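Amine Dehydrogenase (Pseudomonas putida, PDB 1JMX) probably transfers electrons through its two covalently bound c-type hemes, as the heme-bearing alpha subunit of a quinohemoprotein amine dehydrogenase. Local coordinates at residues A[195-200]-A[288-293]; A[299-304]-A[333-338]; A[340-345]-A[359-364]. One frame throughout, in Å; residues are numbered along the deposited sequence.

Interaction 1: residues A[195-200]-A[288-293]; sequences DVRGVM and AVQPAF
With CG beside its backbone N (chi1 -52°) and the chain extended beyond CG, Gln-290 projects its carboxamide from strand 285-295 to the barrel strand 194-204. Arg-197 meets it from the crowded first-torsion position, CG between the backbone N and the carbonyl carbon (chi1 85°), then bends at chi2 and chi3 so that its guanidinium folds back along the glutamine. The arginine and glutamine chains run antiparallel alongside one another, their guanidinium and amide planes inclined. Gln-290 OE1 receives both Arg-197 NE, at 2.7 Å, and Arg-197 NH2, at 3.0 Å, a side-on grip on one oxygen that lies in the guanidinium plane. The other end of the amide is used as well: Gln-290 NE2 gives an almost straight bond of 3.1 Å to Val-196 O, reaching that oxygen from above its carbonyl plane. Asp-195 completes the cradle, its carboxylate stacked on the amide with the planes only 16° apart and its CB 3.7 Å from Gln-290 CD. Arg-197 also packs on Thr-303 and Val-305 of strand 299-307. An alanine at Gln-290 would remove the whole amide, and would probably leave the Arg-197 guanidinium less firmly oriented and the barrel less well tied to the following domain. A carboxamide suits this domain junction because the neutral amide accepts from the cation with its oxygen and gives its N-H to a backbone carbonyl, so one uncharged group serves both.

Interaction 2: residues A[299-304]-A[333-338]; sequences ESEITL and RLKARA
Four backbone hydrogen bonds make the first shell, tying Ser-300 to Ala-336 and Ile-302 to Leu-334 in two antiparallel hydrogen-bonded pairs. Within the second pair, Ile-302 N to Leu-334 O and Leu-334 N to Ile-302 O are both 2.8 Å, the latter nearly along the C=O axis. Between these pairs lies the non-hydrogen-bonded pair Glu-301 and Lys-335, where Glu-301 CA makes a CA-H...O contact of 3.3 Å with Leu-334 O. On the face of Ile-302 and Leu-334 the branched aliphatic chains pack together: Leu-334 CD1 lies 3.9 Å from Ile-302 CB, and Leu-334 CD2 is equally far from Leu-304 CD2. The small Ala-336 leaves room beside them for Ile-302 CD1. The other face is polar. Glu-301, bent at chi2 (-89°), turns its carboxylate back to Arg-333, where OE2 sits near the guanidinium plane in a long salt bridge, 3.7 Å from Arg-333 NE. Glu-299 OE1 lies against Lys-335 CG at 3.3 Å, using the aliphatic part of the lysine. Further out, Arg-333 and Arg-337 find their stronger partners in Glu-326 and Glu-320, so charges from three strands meet on this face. In the domain's mixed sheet, consistent with its E-set assignment, strand 319-327 flanks 331-338, strand 285-295 lies beyond 299-307, and loop residue Leu-315 touches Leu-334 and Ala-336 on the apolar face.

Interaction 3: residues A[340-345]-A[359-364]; sequences ADAKPG and LAVYDK
Val-361, on strand 354-362, has its CB 3.6 Å from Gly-345 O, so the branch point of the side chain rests against the backbone that its own strand is bonded to. From CB the two methyls part. CG1, anti to the backbone N (chi1 175°), runs toward the loop that precedes strand 345-351 and meets Lys-343 O and, at 4.0 Å, Ala-342 CB; CG2, beside the backbone N, stays near Gly-345 O. A beta-branched residue suits the spot, since one methyl can reach Ala-342 and Lys-343 O while the other stays against Gly-345 O. Ala-342, small and buried, presents a single methyl to it.

The backbones of Gly-345 and Val-361 form an antiparallel hydrogen-bonded pair at the open end of the hairpin of strands 345-351 and 354-362. Gly-345 N donates to Val-361 O at 2.8 Å, in the carbonyl plane, and Val-361 N returns a nearly straight bond of 2.9 Å to Gly-345 O. Gly-345 has phi 157° and psi 173°, at which a CB would be jammed against the carbonyl O of Pro-344; glycine is therefore the residue that fits. Pro-344 adds a CA-H...O contact of 3.2 Å to Val-361 O, which thus takes both that CH and the glycine N-H. Past the strand end, Asp-363 lies aslant the proline ring, its OD1 3.9 Å from Pro-344 CB, while the same oxygen accepts Lys-364 N from above the carboxylate plane. Tyr-362, directed away from the loop, packs on strand 406-420 and hydrogen-bonds through its OH to Asp-472.

Chemically, a reciprocal pair of amide bonds fixes the start of strand 345-351, a methyl-to-methyl contact packs the loop before it against Val-361, and the Asp-363 carboxylate, on an exposed residue and accepting Lys-364 N, probably carries its charge at little cost.

All three contacts involve the sheet of the third domain. Interactions 2 and 3 lie within it, whereas interaction 1 ties it to the preceding eight-stranded barrel. Strand 285-295 runs between the other two: Gln-290 N probably bonds to Thr-303 O beside interaction 2, and Ala-292 O to Ala-360 N beside interaction 3. Main-chain pairing dominates interactions 2 and 3, while side-chain amide and guanidinium chemistry carries the partly buried domain junction of interaction 1. Interaction 2 combines an apolar buried face with a polar, charge-rich one; interaction 3 is mostly buried, with charge at its edge. Ile-302 and Leu-359 meet where their apolar sides converge.

Interaction 1: residues A[195-200]-A[288-293]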
loop_
_atom_site.group_PDB
_atom_site.type_symbol
_atom_site.label_atom_id
_atom_site.label_comp_id
_atom_site.label_asym_id
_atom_site.label_seq_id
_atom_site.Cartn_x
_atom_site.Cartn_y
_atom_site.Cartn_z
ATOM N N ASP A 195 11.264 21.003 -21.521
ATOM C CA ASP A 195 11.920 22.034 -20.734
ATOM C C ASP A 195 11.028 23.222 -20.442
ATOM O O ASP A 195 10.062 23.480 -21.147
ATOM C CB ASP A 195 13.197 22.506 -21.431
ATOM C CG ASP A 195 14.310 21.477 -21.377
ATOM O OD1 ASP A 195 15.119 21.408 -22.328
ATOM O OD2 ASP A 195 14.392 20.737 -20.375
ATOM N N VAL A 196 11.364 23.925 -19.371
ATOM C CA VAL A 196 10.628 25.095 -18.935
ATOM C C VAL A 196 11.660 26.054 -18.344
ATOM O O VAL A 196 12.685 25.626 -17.810
ATOM C CB VAL A 196 9.548 24.718 -17.869
ATOM C CG1 VAL A 196 10.184 24.387 -16.543
ATOM C CG2 VAL A 196 8.534 25.828 -17.711
ATOM N N ARG A 197 11.417 27.349 -18.507
ATOM C CA ARG A 197 12.321 28.366 -17.987
ATOM C C ARG A 197 11.559 29.660 -17.799
ATOM O O ARG A 197 10.558 29.901 -18.471
ATOM C CB ARG A 197 13.511 28.592 -18.930
ATOM C CG ARG A 197 13.274 29.589 -20.073
ATOM C CD ARG A 197 12.434 29.023 -21.198
ATOM N NE ARG A 197 13.163 28.020 -21.966
ATOM C CZ ARG A 197 13.040 27.845 -23.281
ATOM N NH1 ARG A 197 12.216 28.615 -23.988
ATOM N NH2 ARG A 197 13.719 26.881 -23.890
ATOM N N GLY A 198 12.033 30.486 -16.877
ATOM C CA GLY A 198 11.375 31.752 -16.627
ATOM C C GLY A 198 11.894 32.455 -15.392
ATOM O O GLY A 198 12.999 32.187 -14.918
ATOM N N VAL A 199 11.081 33.364 -14.868
ATOM C CA VAL A 199 11.434 34.127 -13.682
ATOM C C VAL A 199 10.302 34.087 -12.669
ATOM O O VAL A 199 9.136 34.279 -12.996
ATOM C CB VAL A 199 11.788 35.607 -14.033
ATOM C CG1 VAL A 199 12.050 36.411 -12.759
ATOM C CG2 VAL A 199 13.026 35.650 -14.914
ATOM N N MET A 200 10.671 33.790 -11.435
ATOM C CA MET A 200 9.724 33.728 -10.353
ATOM C C MET A 200 10.003 34.901 -9.436
ATOM O O MET A 200 11.112 35.077 -8.936
ATOM C CB MET A 200 9.861 32.412 -9.596
ATOM C CG MET A 200 8.778 32.206 -8.552
ATOM S SD MET A 200 8.872 30.585 -7.766
ATOM C CE MET A 200 10.295 30.773 -6.701
ATOM N N ALA A 288 21.037 26.314 -17.013
ATOM C CA ALA A 288 20.923 25.244 -17.993
ATOM C C ALA A 288 21.005 25.686 -19.460
ATOM O O ALA A 288 20.962 26.877 -19.769
ATOM C CB ALA A 288 19.616 24.490 -17.756
ATOM N N VAL A 289 21.172 24.701 -20.342
ATOM C CA VAL A 289 21.222 24.900 -21.783
ATOM C C VAL A 289 19.967 24.154 -22.220
ATOM O O VAL A 289 19.731 23.033 -21.770
ATOM C CB VAL A 289 22.450 24.193 -22.428
ATOM C CG1 VAL A 289 22.648 24.668 -23.855
ATOM C CG2 VAL A 289 23.698 24.430 -21.617
ATOM N N GLN A 290 19.142 24.770 -23.058
ATOM C CA GLN A 290 17.915 24.125 -23.514
ATOM C C GLN A 290 17.753 24.282 -25.025
ATOM O O GLN A 290 17.429 25.360 -25.502
ATOM C CB GLN A 290 16.696 24.735 -22.801
ATOM C CG GLN A 290 16.797 24.773 -21.272
ATOM C CD GLN A 290 15.523 25.267 -20.605
ATOM O OE1 GLN A 290 14.698 25.921 -21.229
ATOM N NE2 GLN A 290 15.356 24.940 -19.331
ATOM N N PRO A 291 17.944 23.197 -25.797
ATOM C CA PRO A 291 18.300 21.825 -25.413
ATOM C C PRO A 291 19.744 21.715 -24.970
ATOM O O PRO A 291 20.540 22.627 -25.195
ATOM C CB PRO A 291 18.103 21.039 -26.710
ATOM C CG PRO A 291 17.150 21.887 -27.508
ATOM C CD PRO A 291 17.661 23.263 -27.241
ATOM N N ALA A 292 20.079 20.570 -24.381
ATOM C CA ALA A 292 21.430 20.306 -23.909
ATOM C C ALA A 292 22.188 19.388 -24.870
ATOM O O ALA A 292 23.143 18.718 -24.481
ATOM C CB ALA A 292 21.387 19.702 -22.517
ATOM N N PHE A 293 21.748 19.355 -26.123
ATOM C CA PHE A 293 22.391 18.539 -27.146
ATOM C C PHE A 293 22.283 19.205 -28.516
ATOM O O PHE A 293 21.335 19.951 -28.785
ATOM C CB PHE A 293 21.777 17.131 -27.195
ATOM C CG PHE A 293 20.291 17.119 -27.443
ATOM C CD1 PHE A 293 19.783 17.161 -28.739
ATOM C CD2 PHE A 293 19.395 17.058 -26.377
ATOM C CE1 PHE A 293 18.404 17.146 -28.969
ATOM C CE2 PHE A 293 18.020 17.042 -26.599
ATOM C CZ PHE A 293 17.527 17.086 -27.897
#

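Interaction 2: residues A[299-304]-A[333-338]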
loop_
_atom_site.group_PDB
_atom_site.type_symbol
_atom_site.label_atom_id
_atom_site.label_comp_id
_atom_site.label_asym_id
_atom_site.label_seq_id
_atom_site.Cartn_x
_atom_site.Cartn_y
_atom_site.Cartn_z
ATOM N N GLU A 299 21.495 22.462 -37.240
ATOM C CA GLU A 299 21.106 23.831 -36.925
ATOM C C GLU A 299 20.058 23.721 -35.812
ATOM O O GLU A 299 19.072 22.977 -35.950
ATOM C CB GLU A 299 20.470 24.477 -38.163
ATOM C CG GLU A 299 21.248 25.649 -38.756
ATOM C CD GLU A 299 20.861 26.988 -38.136
ATOM O OE1 GLU A 299 21.705 27.601 -37.443
ATOM O OE2 GLU A 299 19.711 27.435 -38.358
ATOM N N SER A 300 20.261 24.455 -34.717
ATOM C CA SER A 300 19.322 24.396 -33.603
ATOM C C SER A 300 19.237 25.672 -32.786
ATOM O O SER A 300 20.240 26.358 -32.575
ATOM C CB SER A 300 19.684 23.232 -32.674
ATOM O OG SER A 300 18.875 23.227 -31.511
ATOM N N GLU A 301 18.020 25.977 -32.339
ATOM C CA GLU A 301 17.767 27.148 -31.512
ATOM C C GLU A 301 18.052 26.723 -30.076
ATOM O O GLU A 301 17.369 25.854 -29.530
ATOM C CB GLU A 301 16.309 27.590 -31.655
ATOM C CG GLU A 301 16.032 29.079 -31.354
ATOM C CD GLU A 301 15.716 29.378 -29.890
ATOM O OE1 GLU A 301 14.659 28.906 -29.389
ATOM O OE2 GLU A 301 16.511 30.112 -29.247
ATOM N N ILE A 302 19.122 27.263 -29.506
ATOM C CA ILE A 302 19.488 26.945 -28.142
ATOM C C ILE A 302 19.302 28.172 -27.267
ATOM O O ILE A 302 19.616 29.291 -27.665
ATOM C CB ILE A 302 20.941 26.483 -28.051
ATOM C CG1 ILE A 302 21.113 25.172 -28.807
ATOM C CG2 ILE A 302 21.356 26.306 -26.609
ATOM C CD1 ILE A 302 22.506 24.590 -28.698
ATOM N N THR A 303 18.767 27.957 -26.074
ATOM C CA THR A 303 18.564 29.042 -25.138
ATOM C C THR A 303 19.247 28.726 -23.809
ATOM O O THR A 303 19.209 27.601 -23.329
ATOM C CB THR A 303 17.066 29.385 -24.964
ATOM O OG1 THR A 303 16.761 29.551 -23.574
ATOM C CG2 THR A 303 16.174 28.322 -25.580
ATOM N N LEU A 304 19.978 29.707 -23.292
ATOM C CA LEU A 304 20.695 29.579 -22.032
ATOM C C LEU A 304 19.877 30.229 -20.928
ATOM O O LEU A 304 19.334 31.321 -21.100
ATOM C CB LEU A 304 22.078 30.236 -22.126
ATOM C CG LEU A 304 23.140 29.585 -23.024
ATOM C CD1 LEU A 304 23.351 28.132 -22.603
ATOM C CD2 LEU A 304 22.736 29.664 -24.489
ATOM N N ARG A 333 18.836 33.632 -25.965
ATOM C CA ARG A 333 18.384 32.784 -27.071
ATOM C C ARG A 333 19.291 32.951 -28.282
ATOM O O ARG A 333 19.617 34.076 -28.678
ATOM C CB ARG A 333 16.956 33.122 -27.466
ATOM C CG ARG A 333 15.930 32.677 -26.465
ATOM C CD ARG A 333 14.574 33.169 -26.875
ATOM N NE ARG A 333 14.351 32.917 -28.298
ATOM C CZ ARG A 333 13.856 33.815 -29.151
ATOM N NH1 ARG A 333 13.527 35.040 -28.729
ATOM N NH2 ARG A 333 13.679 33.485 -30.431
ATOM N N LEU A 334 19.687 31.836 -28.880
ATOM C CA LEU A 334 20.567 31.890 -30.030
ATOM C C LEU A 334 20.354 30.766 -31.016
ATOM O O LEU A 334 19.696 29.765 -30.727
ATOM C CB LEU A 334 22.032 31.934 -29.577
ATOM C CG LEU A 334 22.505 30.912 -28.535
ATOM C CD1 LEU A 334 22.946 29.611 -29.213
ATOM C CD2 LEU A 334 23.664 31.503 -27.748
ATOM N N LYS A 335 20.850 30.984 -32.222
ATOM C CA LYS A 335 20.761 29.982 -33.263
ATOM C C LYS A 335 22.171 29.433 -33.307
ATOM O O LYS A 335 23.137 30.198 -33.262
ATOM C CB LYS A 335 20.413 30.623 -34.603
ATOM C CG LYS A 335 19.887 29.631 -35.606
ATOM C CD LYS A 335 18.449 29.261 -35.284
ATOM C CE LYS A 335 17.509 30.451 -35.519
ATOM N NZ LYS A 335 16.070 30.101 -35.274
ATOM N N ALA A 336 22.300 28.115 -33.321
ATOM C CA ALA A 336 23.621 27.520 -33.357
ATOM C C ALA A 336 23.695 26.521 -34.480
ATOM O O ALA A 336 22.671 26.052 -34.985
ATOM C CB ALA A 336 23.944 26.852 -32.037
ATOM N N ARG A 337 24.918 26.191 -34.864
ATOM C CA ARG A 337 25.144 25.240 -35.937
ATOM C C ARG A 337 26.407 24.484 -35.612
ATOM O O ARG A 337 27.417 25.087 -35.299
ATOM C CB ARG A 337 25.325 25.971 -37.274
ATOM C CG ARG A 337 25.354 25.058 -38.490
ATOM C CD ARG A 337 25.665 25.843 -39.763
ATOM N NE ARG A 337 24.849 27.056 -39.874
ATOM C CZ ARG A 337 25.346 28.280 -40.062
ATOM N NH1 ARG A 337 26.660 28.466 -40.168
ATOM N NH2 ARG A 337 24.531 29.326 -40.129
ATOM N N ALA A 338 26.326 23.160 -35.640
ATOM C CA ALA A 338 27.485 22.316 -35.378
ATOM C C ALA A 338 27.976 21.825 -36.734
ATOM O O ALA A 338 27.174 21.540 -37.628
ATOM C CB ALA A 338 27.103 21.136 -34.490
#

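Interaction 3: residues A[340-345]-A[359-364]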
loop_
_atom_site.group_PDB
_atom_site.type_symbol
_atom_site.label_atom_id
_atom_site.label_comp_id
_atom_site.label_asym_id
_atom_site.label_seq_id
_atom_site.Cartn_x
_atom_site.Cartn_y
_atom_site.Cartn_z
ATOM N N ALA A 340 29.522 19.329 -39.483
ATOM C CA ALA A 340 29.324 17.895 -39.674
ATOM C C ALA A 340 30.590 17.175 -39.207
ATOM O O ALA A 340 30.593 15.959 -38.978
ATOM C CB ALA A 340 29.045 17.591 -41.149
ATOM N N ASP A 341 31.649 17.964 -39.030
ATOM C CA ASP A 341 32.958 17.486 -38.612
ATOM C C ASP A 341 33.176 17.613 -37.100
ATOM O O ASP A 341 34.142 17.048 -36.565
ATOM C CB ASP A 341 34.040 18.283 -39.365
ATOM C CG ASP A 341 35.420 17.635 -39.283
ATOM O OD1 ASP A 341 35.715 16.750 -40.124
ATOM O OD2 ASP A 341 36.223 18.016 -38.392
ATOM N N ALA A 342 32.295 18.355 -36.419
ATOM C CA ALA A 342 32.402 18.562 -34.971
ATOM C C ALA A 342 32.493 17.224 -34.247
ATOM O O ALA A 342 31.642 16.352 -34.442
ATOM C CB ALA A 342 31.207 19.366 -34.457
ATOM N N LYS A 343 33.559 17.040 -33.469
ATOM C CA LYS A 343 33.771 15.798 -32.725
ATOM C C LYS A 343 32.721 15.600 -31.642
ATOM O O LYS A 343 32.382 16.528 -30.911
ATOM C CB LYS A 343 35.164 15.775 -32.090
ATOM C CG LYS A 343 36.309 15.454 -33.053
ATOM C CD LYS A 343 36.227 14.009 -33.576
ATOM C CE LYS A 343 37.431 13.641 -34.461
ATOM N NZ LYS A 343 38.727 13.588 -33.704
ATOM N N PRO A 344 32.203 14.373 -31.515
ATOM C CA PRO A 344 31.187 14.072 -30.503
ATOM C C PRO A 344 31.752 14.175 -29.079
ATOM O O PRO A 344 32.862 13.727 -28.813
ATOM C CB PRO A 344 30.781 12.641 -30.855
ATOM C CG PRO A 344 32.050 12.056 -31.393
ATOM C CD PRO A 344 32.543 13.168 -32.292
ATOM N N GLY A 345 31.004 14.810 -28.182
ATOM C CA GLY A 345 31.448 14.950 -26.806
ATOM C C GLY A 345 30.786 16.133 -26.132
ATOM O O GLY A 345 30.100 16.923 -26.784
ATOM N N LEU A 359 27.098 20.903 -23.078
ATOM C CA LEU A 359 26.335 20.709 -24.314
ATOM C C LEU A 359 26.881 19.466 -25.008
ATOM O O LEU A 359 28.067 19.395 -25.329
ATOM C CB LEU A 359 26.500 21.924 -25.236
ATOM C CG LEU A 359 25.643 22.036 -26.500
ATOM C CD1 LEU A 359 24.179 21.990 -26.147
ATOM C CD2 LEU A 359 25.955 23.347 -27.205
ATOM N N ALA A 360 26.024 18.473 -25.211
ATOM C CA ALA A 360 26.448 17.243 -25.865
ATOM C C ALA A 360 26.362 17.383 -27.369
ATOM O O ALA A 360 25.304 17.688 -27.910
ATOM C CB ALA A 360 25.590 16.075 -25.409
ATOM N N VAL A 361 27.504 17.250 -28.031
ATOM C CA VAL A 361 27.552 17.309 -29.483
ATOM C C VAL A 361 27.635 15.844 -29.845
ATOM O O VAL A 361 28.465 15.130 -29.296
ATOM C CB VAL A 361 28.817 18.025 -29.990
ATOM C CG1 VAL A 361 28.884 17.959 -31.518
ATOM C CG2 VAL A 361 28.804 19.454 -29.533
ATOM N N TYR A 362 26.761 15.372 -30.723
ATOM C CA TYR A 362 26.804 13.964 -31.073
ATOM C C TYR A 362 26.673 13.720 -32.560
ATOM O O TYR A 362 26.160 14.564 -33.295
ATOM C CB TYR A 362 25.711 13.193 -30.319
ATOM C CG TYR A 362 24.309 13.424 -30.840
ATOM C CD1 TYR A 362 23.688 12.476 -31.656
ATOM C CD2 TYR A 362 23.599 14.584 -30.517
ATOM C CE1 TYR A 362 22.397 12.671 -32.138
ATOM C CE2 TYR A 362 22.301 14.790 -30.994
ATOM C CZ TYR A 362 21.712 13.826 -31.803
ATOM O OH TYR A 362 20.439 14.005 -32.276
ATOM N N ASP A 363 27.120 12.541 -32.985
ATOM C CA ASP A 363 27.046 12.153 -34.390
ATOM C C ASP A 363 25.937 11.146 -34.662
ATOM O O ASP A 363 25.151 11.325 -35.595
ATOM C CB ASP A 363 28.411 11.646 -34.916
ATOM C CG ASP A 363 29.077 10.604 -34.010
ATOM O OD1 ASP A 363 28.542 10.261 -32.922
ATOM O OD2 ASP A 363 30.162 10.118 -34.408
ATOM N N LYS A 364 25.839 10.133 -33.806
ATOM C CA LYS A 364 24.832 9.088 -33.946
ATOM C C LYS A 364 24.417 8.511 -32.598
ATOM O O LYS A 364 25.225 8.417 -31.671
ATOM C CB LYS A 364 25.358 7.945 -34.823
ATOM C CG LYS A 364 26.675 7.327 -34.344
ATOM C CD LYS A 364 26.683 5.802 -34.506
ATOM C CE LYS A 364 25.799 5.120 -33.446
ATOM N NZ LYS A 364 25.610 3.654 -33.690
#